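Local coordinates for PA0821 (Pseudomonas aeruginosa, PDB 7DRG), which probably acts as an immunity protein (antitoxin) that protects the cell against a putative VRR-NUC nuclease effector of the type VI secretion system, at residues 31-37 with 118-124; 192-196 with 313-318; 250-254 with 292-297; 286-291 with 330-334. All blocks are in the same frame, centred on the assembly; numbering follows the deposited sequence.

The four contacts form two touching pairs. Contacts 1 and 2 have centres 16 Å apart and meet where Tyr33 OH lies 2.8 Å from Asp194 OD2, a probable hydrogen bond. Contacts 3 and 4 have centres 11 Å apart and share helix 288-297. Asn294 ND2 of contact 3 lies 2.7 Å from Asp332 OD1 of contact 4, again probably hydrogen-bonded. The pairs are well separated: the centres of contacts 1 and 3 are 37 Å apart, on opposite sides of the chain's centre. The dimer joins contacts 2 and 4 across subunits. Asp314 of this copy makes a salt bridge with Arg286 of the second subunit, and Arg330 of this copy packs on Leu317 of the second subunit.

Contact 1 of 4, residues 31-37 with 118-124; sequences EDYIGAV and KSRDAGA
Arg120 lies flat on the ring of Tyr33. The planes are 13° apart, and Arg120 CZ is 3.4 Å from Tyr33 CD1. The extended Arg120 chain, with CG anti to the backbone N (chi1 -167°), carries CD and the guanidinium over the ring, and CD adds a CH-pi contact. Outside partners hold the polar ends: Ser190 OG bonds Arg120 NE, and Asp194 and Asn193 bond Tyr33 OH. Arg120 NH2 also makes a salt bridge to Glu31 OE1 at 3.1 Å, with weak hydrogen-bond geometry.

Asp121 OD1 accepts Ile34 N at 2.9 Å in an almost straight bond (173°). Lys118 NZ forms a salt bridge with Asp121 OD1 at 2.9 Å, from the opposite face of the carboxylate. Lys118 NZ also donates to a lone pair of Asp32 O. Ala122 N donates to Ile34 O at 2.9 Å.

Val37 and Ile34 pack on Ala122. Val37 CG1 also rests on the backbone, 3.3 Å from Gly123 C.

Lys118 to Asp121 is a type I beta turn, with Asp121 OD2 also accepting Lys118 N. The turn lies in the loop between strands 109-114 and 126-131. It docks beside a classic beta bulge, formed by Gly35 and Ala36 opposite Ile20.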
loop_
_atom_site.group_PDB
_atom_site.type_symbol
_atom_site.label_atom_id
_atom_site.label_comp_id
_atom_site.label_asym_id
_atom_site.label_seq_id
_atom_site.Cartn_x
_atom_site.Cartn_y
_atom_site.Cartn_z
ATOM N N GLU B 31 2.241 17.889 -3.324
ATOM C CA GLU B 31 2.067 19.332 -3.372
ATOM C C GLU B 31 2.384 19.920 -2.004
ATOM O O GLU B 31 2.570 19.201 -1.020
ATOM C CB GLU B 31 0.650 19.703 -3.823
ATOM C CG GLU B 31 0.423 19.441 -5.300
ATOM C CD GLU B 31 -1.040 19.469 -5.691
ATOM O OE1 GLU B 31 -1.858 20.007 -4.917
ATOM O OE2 GLU B 31 -1.371 18.945 -6.776
ATOM N N ASP B 32 2.426 21.250 -1.953
ATOM C CA ASP B 32 2.989 21.974 -0.812
ATOM C C ASP B 32 1.951 22.184 0.297
ATOM O O ASP B 32 1.676 23.302 0.724
ATOM C CB ASP B 32 3.564 23.305 -1.286
ATOM C CG ASP B 32 4.499 23.933 -0.275
ATOM O OD1 ASP B 32 4.956 23.213 0.637
ATOM O OD2 ASP B 32 4.769 25.148 -0.389
ATOM N N TYR B 33 1.377 21.079 0.774
ATOM C CA TYR B 33 0.477 21.122 1.922
ATOM C C TYR B 33 0.476 19.743 2.563
ATOM O O TYR B 33 0.941 18.768 1.972
ATOM C CB TYR B 33 -0.948 21.555 1.529
ATOM C CG TYR B 33 -1.755 20.516 0.772
ATOM C CD1 TYR B 33 -1.611 20.362 -0.603
ATOM C CD2 TYR B 33 -2.668 19.692 1.427
ATOM C CE1 TYR B 33 -2.348 19.420 -1.303
ATOM C CE2 TYR B 33 -3.409 18.740 0.732
ATOM C CZ TYR B 33 -3.239 18.606 -0.638
ATOM O OH TYR B 33 -3.958 17.667 -1.352
ATOM N N ILE B 34 -0.043 19.668 3.785
ATOM C CA ILE B 34 -0.142 18.402 4.505
ATOM C C ILE B 34 -1.484 17.771 4.147
ATOM O O ILE B 34 -2.541 18.290 4.513
ATOM C CB ILE B 34 -0.009 18.598 6.019
ATOM C CG1 ILE B 34 1.322 19.279 6.354
ATOM C CG2 ILE B 34 -0.150 17.258 6.733
ATOM C CD1 ILE B 34 1.456 19.662 7.821
ATOM N N GLY B 35 -1.446 16.644 3.433
ATOM C CA GLY B 35 -2.678 16.018 2.987
ATOM C C GLY B 35 -3.342 15.124 4.016
ATOM O O GLY B 35 -4.562 14.940 3.980
ATOM N N ALA B 36 -2.545 14.538 4.901
ATOM C CA ALA B 36 -3.089 13.594 5.890
ATOM C C ALA B 36 -2.220 13.568 7.143
ATOM O O ALA B 36 -1.048 13.655 7.019
ATOM C CB ALA B 36 -3.185 12.217 5.278
ATOM N N VAL B 37 -2.841 13.431 8.306
ATOM C CA VAL B 37 -2.041 13.316 9.548
ATOM C C VAL B 37 -2.665 12.223 10.406
ATOM O O VAL B 37 -3.839 12.216 10.569
ATOM C CB VAL B 37 -1.873 14.643 10.301
ATOM C CG1 VAL B 37 -3.194 15.261 10.659
ATOM C CG2 VAL B 37 -1.006 14.474 11.537
ATOM N N LYS B 118 -1.565 25.910 7.613
ATOM C CA LYS B 118 -2.361 26.485 6.541
ATOM C C LYS B 118 -3.776 25.928 6.615
ATOM O O LYS B 118 -3.992 24.818 7.100
ATOM C CB LYS B 118 -1.725 26.176 5.187
ATOM C CG LYS B 118 -0.266 26.614 5.104
ATOM C CD LYS B 118 0.233 26.718 3.671
ATOM C CE LYS B 118 0.911 25.440 3.219
ATOM N NZ LYS B 118 -0.049 24.319 3.075
ATOM N N SER B 119 -4.752 26.721 6.160
ATOM C CA SER B 119 -6.135 26.254 6.208
ATOM C C SER B 119 -6.329 24.981 5.388
ATOM O O SER B 119 -7.245 24.200 5.675
ATOM C CB SER B 119 -7.088 27.358 5.726
ATOM O OG SER B 119 -6.832 27.694 4.367
ATOM N N ARG B 120 -5.467 24.752 4.393
ATOM C CA ARG B 120 -5.502 23.569 3.550
ATOM C C ARG B 120 -4.878 22.350 4.222
ATOM O O ARG B 120 -5.116 21.222 3.778
ATOM C CB ARG B 120 -4.770 23.884 2.240
ATOM C CG ARG B 120 -4.951 22.889 1.116
ATOM C CD ARG B 120 -4.117 23.328 -0.067
ATOM N NE ARG B 120 -4.317 22.482 -1.236
ATOM C CZ ARG B 120 -3.590 22.576 -2.341
ATOM N NH1 ARG B 120 -2.617 23.474 -2.411
ATOM N NH2 ARG B 120 -3.829 21.771 -3.367
ATOM N N ASP B 121 -4.086 22.551 5.273
ATOM C CA ASP B 121 -3.375 21.453 5.916
ATOM C C ASP B 121 -4.306 20.609 6.776
ATOM O O ASP B 121 -5.111 21.136 7.551
ATOM C CB ASP B 121 -2.254 21.975 6.813
ATOM C CG ASP B 121 -1.074 22.530 6.047
ATOM O OD1 ASP B 121 -0.901 22.176 4.860
ATOM O OD2 ASP B 121 -0.307 23.311 6.655
ATOM N N ALA B 122 -4.155 19.291 6.671
ATOM C CA ALA B 122 -4.666 18.404 7.709
ATOM C C ALA B 122 -3.983 18.716 9.031
ATOM O O ALA B 122 -2.800 19.061 9.071
ATOM C CB ALA B 122 -4.430 16.941 7.330
ATOM N N GLY B 123 -4.745 18.619 10.121
ATOM C CA GLY B 123 -4.206 18.847 11.442
ATOM C C GLY B 123 -4.633 17.739 12.385
ATOM O O GLY B 123 -5.643 17.068 12.173
ATOM N N ALA B 124 -3.840 17.563 13.443
ATOM C CA ALA B 124 -4.059 16.460 14.370
ATOM C C ALA B 124 -5.100 16.763 15.440
ATOM O O ALA B 124 -5.614 15.826 16.052
ATOM C CB ALA B 124 -2.735 16.067 15.032
HETATM O O HOH W 1 -0.948 24.962 -0.847
#

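Contact 2 of 4, residues 192-196 with 313-318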
loop_
_atom_site.group_PDB
_atom_site.type_symbol
_atom_site.label_atom_id
_atom_site.label_comp_id
_atom_site.label_asym_id
_atom_site.label_seq_id
_atom_site.Cartn_x
_atom_site.Cartn_y
_atom_site.Cartn_z
ATOM N N ASP B 192 -10.022 15.115 -1.686
ATOM C CA ASP B 192 -10.111 14.236 -2.847
ATOM C C ASP B 192 -8.726 13.871 -3.371
ATOM O O ASP B 192 -8.536 12.774 -3.909
ATOM C CB ASP B 192 -10.947 14.882 -3.951
ATOM C CG ASP B 192 -11.296 13.906 -5.056
ATOM O OD1 ASP B 192 -12.018 12.922 -4.776
ATOM O OD2 ASP B 192 -10.850 14.122 -6.203
ATOM N N ASN B 193 -7.748 14.772 -3.218
ATOM C CA ASN B 193 -6.367 14.444 -3.562
ATOM C C ASN B 193 -5.777 13.404 -2.628
ATOM O O ASN B 193 -4.805 12.729 -2.989
ATOM C CB ASN B 193 -5.465 15.679 -3.485
ATOM C CG ASN B 193 -5.828 16.745 -4.489
ATOM O OD1 ASN B 193 -6.497 16.480 -5.486
ATOM N ND2 ASN B 193 -5.365 17.966 -4.238
ATOM N N ASP B 194 -6.331 13.274 -1.426
ATOM C CA ASP B 194 -5.645 12.589 -0.356
ATOM C C ASP B 194 -6.323 11.311 0.104
ATOM O O ASP B 194 -5.694 10.538 0.832
ATOM C CB ASP B 194 -5.457 13.563 0.815
ATOM C CG ASP B 194 -4.614 14.759 0.408
ATOM O OD1 ASP B 194 -3.442 14.556 0.027
ATOM O OD2 ASP B 194 -5.132 15.892 0.399
ATOM N N GLU B 195 -7.559 11.049 -0.318
ATOM C CA GLU B 195 -8.145 9.729 -0.105
ATOM C C GLU B 195 -7.251 8.591 -0.586
ATOM O O GLU B 195 -7.220 7.546 0.086
ATOM C CB GLU B 195 -9.519 9.636 -0.783
ATOM C CG GLU B 195 -10.588 10.513 -0.140
ATOM C CD GLU B 195 -11.962 10.312 -0.753
ATOM O OE1 GLU B 195 -12.039 9.840 -1.908
ATOM O OE2 GLU B 195 -12.969 10.624 -0.077
ATOM N N PRO B 196 -6.517 8.701 -1.701
ATOM C CA PRO B 196 -5.628 7.588 -2.070
ATOM C C PRO B 196 -4.578 7.278 -1.020
ATOM O O PRO B 196 -4.215 6.105 -0.852
ATOM C CB PRO B 196 -4.997 8.069 -3.384
ATOM C CG PRO B 196 -5.990 9.000 -3.951
ATOM C CD PRO B 196 -6.596 9.708 -2.778
ATOM N N HIS B 313 -9.792 8.986 -10.525
ATOM C CA HIS B 313 -9.716 9.885 -11.674
ATOM C C HIS B 313 -8.722 9.405 -12.725
ATOM O O HIS B 313 -9.047 9.360 -13.917
ATOM C CB HIS B 313 -9.327 11.295 -11.220
ATOM C CG HIS B 313 -10.281 11.905 -10.244
ATOM N ND1 HIS B 313 -11.634 12.000 -10.489
ATOM C CD2 HIS B 313 -10.078 12.460 -9.026
ATOM C CE1 HIS B 313 -12.225 12.584 -9.462
ATOM N NE2 HIS B 313 -11.303 12.873 -8.560
ATOM N N ASP B 314 -7.506 9.073 -12.301
ATOM C CA ASP B 314 -6.408 8.755 -13.211
ATOM C C ASP B 314 -5.582 7.610 -12.634
ATOM O O ASP B 314 -4.355 7.672 -12.547
ATOM C CB ASP B 314 -5.545 9.992 -13.471
ATOM C CG ASP B 314 -4.596 9.822 -14.662
ATOM O OD1 ASP B 314 -4.725 8.830 -15.419
ATOM O OD2 ASP B 314 -3.718 10.698 -14.839
ATOM N N GLY B 315 -6.267 6.546 -12.217
ATOM C CA GLY B 315 -5.613 5.338 -11.772
ATOM C C GLY B 315 -5.253 5.290 -10.304
ATOM O O GLY B 315 -4.625 4.317 -9.871
ATOM N N GLU B 316 -5.625 6.298 -9.521
ATOM C CA GLU B 316 -5.238 6.286 -8.121
ATOM C C GLU B 316 -6.121 5.332 -7.320
ATOM O O GLU B 316 -7.235 4.978 -7.721
ATOM C CB GLU B 316 -5.304 7.691 -7.527
ATOM C CG GLU B 316 -6.704 8.215 -7.303
ATOM C CD GLU B 316 -7.316 8.888 -8.516
ATOM O OE1 GLU B 316 -6.700 8.887 -9.608
ATOM O OE2 GLU B 316 -8.429 9.430 -8.366
ATOM N N LEU B 317 -5.598 4.920 -6.166
ATOM C CA LEU B 317 -6.278 3.969 -5.298
ATOM C C LEU B 317 -7.466 4.625 -4.600
ATOM O O LEU B 317 -7.353 5.741 -4.081
ATOM C CB LEU B 317 -5.291 3.437 -4.262
ATOM C CG LEU B 317 -5.493 2.018 -3.743
ATOM C CD1 LEU B 317 -5.176 1.020 -4.843
ATOM C CD2 LEU B 317 -4.623 1.775 -2.519
ATOM N N ARG B 318 -8.612 3.941 -4.601
ATOM C CA ARG B 318 -9.805 4.414 -3.902
ATOM C C ARG B 318 -10.562 3.220 -3.346
ATOM O O ARG B 318 -10.759 2.227 -4.049
ATOM C CB ARG B 318 -10.751 5.194 -4.822
ATOM C CG ARG B 318 -10.131 6.343 -5.588
ATOM C CD ARG B 318 -10.172 7.627 -4.789
ATOM N NE ARG B 318 -9.691 8.744 -5.595
ATOM C CZ ARG B 318 -9.833 10.022 -5.270
ATOM N NH1 ARG B 318 -10.460 10.364 -4.151
ATOM N NH2 ARG B 318 -9.355 10.965 -6.074
#
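The guanidinium of Arg318 has Pro196 over one face, with CD of Pro196 4.1 Å above its centre. At its edges, in plane, are the carboxylate groups of Glu195 and Glu316. The Glu195 carboxylate is turned 80° from the guanidinium, and the backbone O of Asp192 comes in obliquely. The ring of His313 has Asp192 at its edge. His313 NE2 donates to Asp192 OD2 at 2.7 Å, in the ring plane and on the syn lone pair of the carboxylate. This is a His-carboxylate hydrogen bond.

Arg318 NH1 makes salt bridges to Glu195 OE1 at 2.8 Å and to Asp192 OD1 at 3.1 Å, both with weak hydrogen-bond angles. Arg318 NH2 adds a weak bond to Asp192 O at 2.9 Å. Together Asp192, Glu195, Glu316 and Arg318 form a salt-bridge network between helix 191-204 and the loop before helix 321-328. The arginine probably offsets repulsion among the three carboxylates.

Glu316 positions Arg318 from within the loop. Its chain bends at chi2 (-86°), and OE2 accepts both NE and NH2 of Arg318, side-on. The same oxygen takes His313 N, while OE1 takes Asp314 N. The carboxylate thus fixes the loop as well as the arginine.

Pro196, where the helix is kinked, packs its CG 3.5 Å from Glu316 CG. Leu317 O is buried with no hydrogen-bonding partner, but Pro196 CA lies 3.2 Å from it in a CA-H...O contact. Glu195 OE1 also accepts Gly310 N. In the second subunit, Arg286 makes a salt bridge with Asp314, and Trp322 packs on Leu317.

Contact 3 of 4, residues 250-254 with 292-297; sequences LRAQL and LLNHAL
Leu254 reaches Leu293 and Ala296 with its two methyl groups. From CB the chain starts out past the helix rather than at it. With CG beside the backbone N (chi1 -52°), the branch then turns inward, and the two methyls divide the work. Leu254 CD1 meets Leu293 CD1 at 3.6 Å. Leu254 CD2 lies 3.8 Å from Leu293 CA and 3.9 Å from Leu292 O, so it rests on the backbone of the helix. It also comes within 4.4 Å of Ala296 CB. The side chains of Leu254 and Leu293 meet at a slant.

Leu250 works one turn further along helix 288-297. Its CD2 is 3.7 Å from Leu297 CD2 and 4.0 Å from Ala296 CB. The side chains of Leu250 and Leu297 cross at about a right angle. The methyl of Ala296 therefore serves both leucines. The exposed Gln253 side chain lies against the same methyl.

No direct hydrogen bond joins the segments. Water 2 bridges them instead, donating to Leu292 O at 2.8 Å and to Gln253 O at 3.2 Å. Leu292 O also accepts Ala296 N within the helix.

The contact packs the end of helix 247-251, and the turn after it, against helix 288-297. Leu254 touches Phe259 and Phe261 of strand 259-264. Thr234 and Leu236 of strand 233-237 lie against Leu297, and Thr234 also touches Leu293. Leu292 reaches helix 338-348, where it packs on Trp341, Cys342 and Leu345.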
loop_
_atom_site.group_PDB
_atom_site.type_symbol
_atom_site.label_atom_id
_atom_site.label_comp_id
_atom_site.label_asym_id
_atom_site.label_seq_id
_atom_site.Cartn_x
_atom_site.Cartn_y
_atom_site.Cartn_z
ATOM N N LEU B 250 -21.291 -10.349 26.215
ATOM C CA LEU B 250 -20.067 -9.787 25.647
ATOM C C LEU B 250 -18.892 -9.917 26.610
ATOM O O LEU B 250 -17.779 -10.255 26.192
ATOM C CB LEU B 250 -20.277 -8.318 25.270
ATOM C CG LEU B 250 -21.106 -8.034 24.018
ATOM C CD1 LEU B 250 -21.220 -6.533 23.799
ATOM C CD2 LEU B 250 -20.490 -8.712 22.796
ATOM N N ARG B 251 -19.119 -9.647 27.900
ATOM C CA ARG B 251 -18.044 -9.770 28.878
ATOM C C ARG B 251 -17.557 -11.207 28.986
ATOM O O ARG B 251 -16.405 -11.447 29.362
ATOM C CB ARG B 251 -18.509 -9.241 30.237
ATOM C CG ARG B 251 -18.697 -7.723 30.261
ATOM C CD ARG B 251 -19.379 -7.244 31.534
ATOM N NE ARG B 251 -18.469 -7.228 32.673
ATOM C CZ ARG B 251 -18.810 -6.836 33.897
ATOM N NH1 ARG B 251 -20.047 -6.424 34.144
ATOM N NH2 ARG B 251 -17.914 -6.853 34.874
ATOM N N ALA B 252 -18.410 -12.173 28.629
ATOM C CA ALA B 252 -17.990 -13.569 28.571
ATOM C C ALA B 252 -17.010 -13.842 27.433
ATOM O O ALA B 252 -16.284 -14.841 27.487
ATOM C CB ALA B 252 -19.213 -14.478 28.428
ATOM N N GLN B 253 -16.971 -12.988 26.406
ATOM C CA GLN B 253 -16.086 -13.187 25.268
ATOM C C GLN B 253 -14.880 -12.259 25.255
ATOM O O GLN B 253 -14.032 -12.389 24.368
ATOM C CB GLN B 253 -16.857 -12.985 23.952
ATOM C CG GLN B 253 -18.136 -13.780 23.832
ATOM C CD GLN B 253 -19.006 -13.286 22.697
ATOM O OE1 GLN B 253 -20.051 -12.671 22.922
ATOM N NE2 GLN B 253 -18.584 -13.550 21.469
ATOM N N LEU B 254 -14.789 -11.314 26.185
ATOM C CA LEU B 254 -13.758 -10.280 26.138
ATOM C C LEU B 254 -13.062 -10.205 27.489
ATOM O O LEU B 254 -13.559 -9.527 28.404
ATOM C CB LEU B 254 -14.365 -8.932 25.761
ATOM C CG LEU B 254 -15.215 -8.962 24.489
ATOM C CD1 LEU B 254 -16.095 -7.718 24.425
ATOM C CD2 LEU B 254 -14.342 -9.095 23.239
ATOM N N LEU B 292 -10.546 -9.991 18.551
ATOM C CA LEU B 292 -11.470 -10.621 19.483
ATOM C C LEU B 292 -12.777 -9.839 19.590
ATOM O O LEU B 292 -13.863 -10.431 19.619
ATOM C CB LEU B 292 -10.804 -10.775 20.849
ATOM C CG LEU B 292 -9.644 -11.773 20.893
ATOM C CD1 LEU B 292 -8.954 -11.705 22.242
ATOM C CD2 LEU B 292 -10.125 -13.195 20.596
ATOM N N LEU B 293 -12.703 -8.505 19.628
ATOM C CA LEU B 293 -13.934 -7.730 19.706
ATOM C C LEU B 293 -14.722 -7.808 18.405
ATOM O O LEU B 293 -15.953 -7.922 18.428
ATOM C CB LEU B 293 -13.620 -6.278 20.057
ATOM C CG LEU B 293 -14.864 -5.399 20.200
ATOM C CD1 LEU B 293 -15.785 -5.909 21.306
ATOM C CD2 LEU B 293 -14.453 -3.984 20.483
ATOM N N ASN B 294 -14.035 -7.737 17.260
ATOM C CA ASN B 294 -14.727 -7.851 15.982
ATOM C C ASN B 294 -15.439 -9.191 15.864
ATOM O O ASN B 294 -16.544 -9.267 15.315
ATOM C CB ASN B 294 -13.733 -7.652 14.834
ATOM C CG ASN B 294 -14.349 -7.886 13.462
ATOM O OD1 ASN B 294 -14.949 -6.985 12.873
ATOM N ND2 ASN B 294 -14.174 -9.096 12.935
ATOM N N HIS B 295 -14.822 -10.259 16.379
ATOM C CA HIS B 295 -15.467 -11.569 16.353
ATOM C C HIS B 295 -16.766 -11.560 17.154
ATOM O O HIS B 295 -17.780 -12.118 16.717
ATOM C CB HIS B 295 -14.502 -12.626 16.887
ATOM C CG HIS B 295 -14.972 -14.032 16.678
ATOM N ND1 HIS B 295 -14.921 -14.659 15.453
ATOM C CD2 HIS B 295 -15.506 -14.930 17.540
ATOM C CE1 HIS B 295 -15.401 -15.883 15.567
ATOM N NE2 HIS B 295 -15.762 -16.074 16.825
ATOM N N ALA B 296 -16.757 -10.911 18.322
ATOM C CA ALA B 296 -17.950 -10.867 19.166
ATOM C C ALA B 296 -19.065 -10.022 18.559
ATOM O O ALA B 296 -20.246 -10.283 18.820
ATOM C CB ALA B 296 -17.594 -10.326 20.552
ATOM N N LEU B 297 -18.725 -9.011 17.759
ATOM C CA LEU B 297 -19.706 -8.048 17.277
ATOM C C LEU B 297 -20.024 -8.162 15.792
ATOM O O LEU B 297 -20.885 -7.423 15.311
ATOM C CB LEU B 297 -19.230 -6.622 17.577
ATOM C CG LEU B 297 -19.064 -6.267 19.054
ATOM C CD1 LEU B 297 -18.689 -4.797 19.210
ATOM C CD2 LEU B 297 -20.337 -6.581 19.828
HETATM O O HOH W 2 -14.170 -12.722 21.209
#

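Contact 4 of 4, residues 286-291 with 330-334; sequences RPAPYV and RLDVE
Leu331 is the main bump of this contact. It fits into a hollow made by Arg286, Pro287 and Tyr290 at the start of helix 288-297. Its methyls are shared between the walls. Leu331 CD1 lies 4.0 Å from Tyr290 CB, and Leu331 CD2 lies 4.2 Å from Pro287 CD and 4.3 Å from Arg286 CB. The Leu331 and Pro287 side chains cross at about a right angle.

Val333 is the second bump. Its CG1 sits 3.7 Å from Val291 CG1 and also 3.6 Å above the guanidinium plane of Arg286, offset toward the rim. Val291 places CG1 opposite its own backbone N (chi1 164°), which turns this methyl to Val333. Its CG2 faces Leu331 O instead.

Arg286 runs along the segment 330-334. Its chain bends at chi3, and CD passes 3.5 Å from Arg330 O. Its NH2 is held by a salt bridge to Asp284. No clear hydrogen bond crosses the contact, but water 3 joins the backbones, donating to Val291 O and Leu331 O at 2.7 Å each.

Pro287 stands at the N-cap position, and its O accepts Val291 N in the first turn of the helix.

The segment 330-334 runs between helices 321-328 and 338-348 and packs across the start of helix 288-297. Trp341 of helix 338-348 touches both Val291 and Val333, and Ile338 also lies on Val333. Arg330 turns back to Trp327 of helix 321-328 in a cation-pi contact and donates to Pro206 O.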
loop_
_atom_site.group_PDB
_atom_site.type_symbol
_atom_site.label_atom_id
_atom_site.label_comp_id
_atom_site.label_asym_id
_atom_site.label_seq_id
_atom_site.Cartn_x
_atom_site.Cartn_y
_atom_site.Cartn_z
ATOM N N ARG B 286 -3.158 -7.911 12.064
ATOM C CA ARG B 286 -4.407 -7.574 12.754
ATOM C C ARG B 286 -4.179 -7.490 14.263
ATOM O O ARG B 286 -3.646 -8.440 14.854
ATOM C CB ARG B 286 -5.478 -8.613 12.449
ATOM C CG ARG B 286 -5.795 -8.731 10.963
ATOM C CD ARG B 286 -6.574 -10.012 10.613
ATOM N NE ARG B 286 -5.738 -11.213 10.708
ATOM C CZ ARG B 286 -6.097 -12.408 10.236
ATOM N NH1 ARG B 286 -7.273 -12.554 9.634
ATOM N NH2 ARG B 286 -5.287 -13.459 10.357
ATOM N N PRO B 287 -4.582 -6.397 14.919
ATOM C CA PRO B 287 -4.395 -6.295 16.379
ATOM C C PRO B 287 -5.242 -7.321 17.121
ATOM O O PRO B 287 -6.450 -7.422 16.894
ATOM C CB PRO B 287 -4.850 -4.866 16.702
ATOM C CG PRO B 287 -4.855 -4.139 15.389
ATOM C CD PRO B 287 -5.170 -5.172 14.348
ATOM N N ALA B 288 -4.603 -8.070 18.025
ATOM C CA ALA B 288 -5.323 -9.109 18.758
ATOM C C ALA B 288 -6.553 -8.597 19.504
ATOM O O ALA B 288 -7.602 -9.263 19.433
ATOM C CB ALA B 288 -4.368 -9.830 19.725
ATOM N N PRO B 289 -6.519 -7.470 20.227
ATOM C CA PRO B 289 -7.752 -7.054 20.914
ATOM C C PRO B 289 -8.872 -6.716 19.939
ATOM O O PRO B 289 -10.041 -7.009 20.218
ATOM C CB PRO B 289 -7.308 -5.839 21.748
ATOM C CG PRO B 289 -5.819 -5.956 21.846
ATOM C CD PRO B 289 -5.389 -6.581 20.554
ATOM N N TYR B 290 -8.546 -6.137 18.783
ATOM C CA TYR B 290 -9.592 -5.812 17.817
ATOM C C TYR B 290 -10.158 -7.070 17.171
ATOM O O TYR B 290 -11.352 -7.130 16.867
ATOM C CB TYR B 290 -9.066 -4.882 16.726
ATOM C CG TYR B 290 -8.586 -3.497 17.135
ATOM C CD1 TYR B 290 -8.307 -3.165 18.458
ATOM C CD2 TYR B 290 -8.412 -2.508 16.161
ATOM C CE1 TYR B 290 -7.853 -1.892 18.800
ATOM C CE2 TYR B 290 -7.966 -1.247 16.491
ATOM C CZ TYR B 290 -7.689 -0.940 17.808
ATOM O OH TYR B 290 -7.248 0.330 18.127
ATOM N N VAL B 291 -9.306 -8.072 16.917
ATOM C CA VAL B 291 -9.789 -9.326 16.338
ATOM C C VAL B 291 -10.829 -9.964 17.249
ATOM O O VAL B 291 -11.881 -10.436 16.798
ATOM C CB VAL B 291 -8.611 -10.284 16.082
ATOM C CG1 VAL B 291 -9.113 -11.719 15.850
ATOM C CG2 VAL B 291 -7.784 -9.800 14.920
ATOM N N ARG B 330 -12.010 -6.779 7.381
ATOM C CA ARG B 330 -10.559 -6.932 7.476
ATOM C C ARG B 330 -10.094 -7.625 8.752
ATOM O O ARG B 330 -8.991 -8.183 8.766
ATOM C CB ARG B 330 -9.879 -5.567 7.358
ATOM C CG ARG B 330 -10.175 -4.658 8.524
ATOM C CD ARG B 330 -9.933 -3.184 8.208
ATOM N NE ARG B 330 -10.142 -2.429 9.441
ATOM C CZ ARG B 330 -11.337 -2.179 9.970
ATOM N NH1 ARG B 330 -12.445 -2.572 9.350
ATOM N NH2 ARG B 330 -11.423 -1.537 11.130
ATOM N N LEU B 331 -10.891 -7.616 9.813
ATOM C CA LEU B 331 -10.488 -8.223 11.073
ATOM C C LEU B 331 -11.041 -9.632 11.277
ATOM O O LEU B 331 -10.715 -10.271 12.287
ATOM C CB LEU B 331 -10.922 -7.321 12.235
ATOM C CG LEU B 331 -10.336 -5.904 12.273
ATOM C CD1 LEU B 331 -11.087 -5.018 13.278
ATOM C CD2 LEU B 331 -8.870 -5.967 12.635
ATOM N N ASP B 332 -11.865 -10.130 10.354
ATOM C CA ASP B 332 -12.519 -11.423 10.532
ATOM C C ASP B 332 -11.509 -12.565 10.571
ATOM O O ASP B 332 -10.527 -12.576 9.823
ATOM C CB ASP B 332 -13.515 -11.677 9.399
ATOM C CG ASP B 332 -14.775 -10.846 9.518
ATOM O OD1 ASP B 332 -14.947 -10.151 10.542
ATOM O OD2 ASP B 332 -15.602 -10.900 8.583
ATOM N N VAL B 333 -11.772 -13.540 11.446
ATOM C CA VAL B 333 -10.990 -14.766 11.558
ATOM C C VAL B 333 -11.957 -15.942 11.664
ATOM O O VAL B 333 -13.158 -15.770 11.871
ATOM C CB VAL B 333 -10.029 -14.747 12.768
ATOM C CG1 VAL B 333 -9.021 -13.609 12.652
ATOM C CG2 VAL B 333 -10.810 -14.645 14.064
ATOM N N GLU B 334 -11.417 -17.153 11.515
ATOM C CA GLU B 334 -12.222 -18.358 11.686
ATOM C C GLU B 334 -12.456 -18.641 13.165
ATOM O O GLU B 334 -11.589 -18.380 14.004
ATOM C CB GLU B 334 -11.544 -19.569 11.036
ATOM C CG GLU B 334 -11.286 -19.434 9.541
ATOM C CD GLU B 334 -12.542 -19.120 8.753
ATOM O OE1 GLU B 334 -13.628 -19.611 9.131
ATOM O OE2 GLU B 334 -12.442 -18.372 7.755
HETATM O O HOH W 3 -12.463 -11.067 14.250
#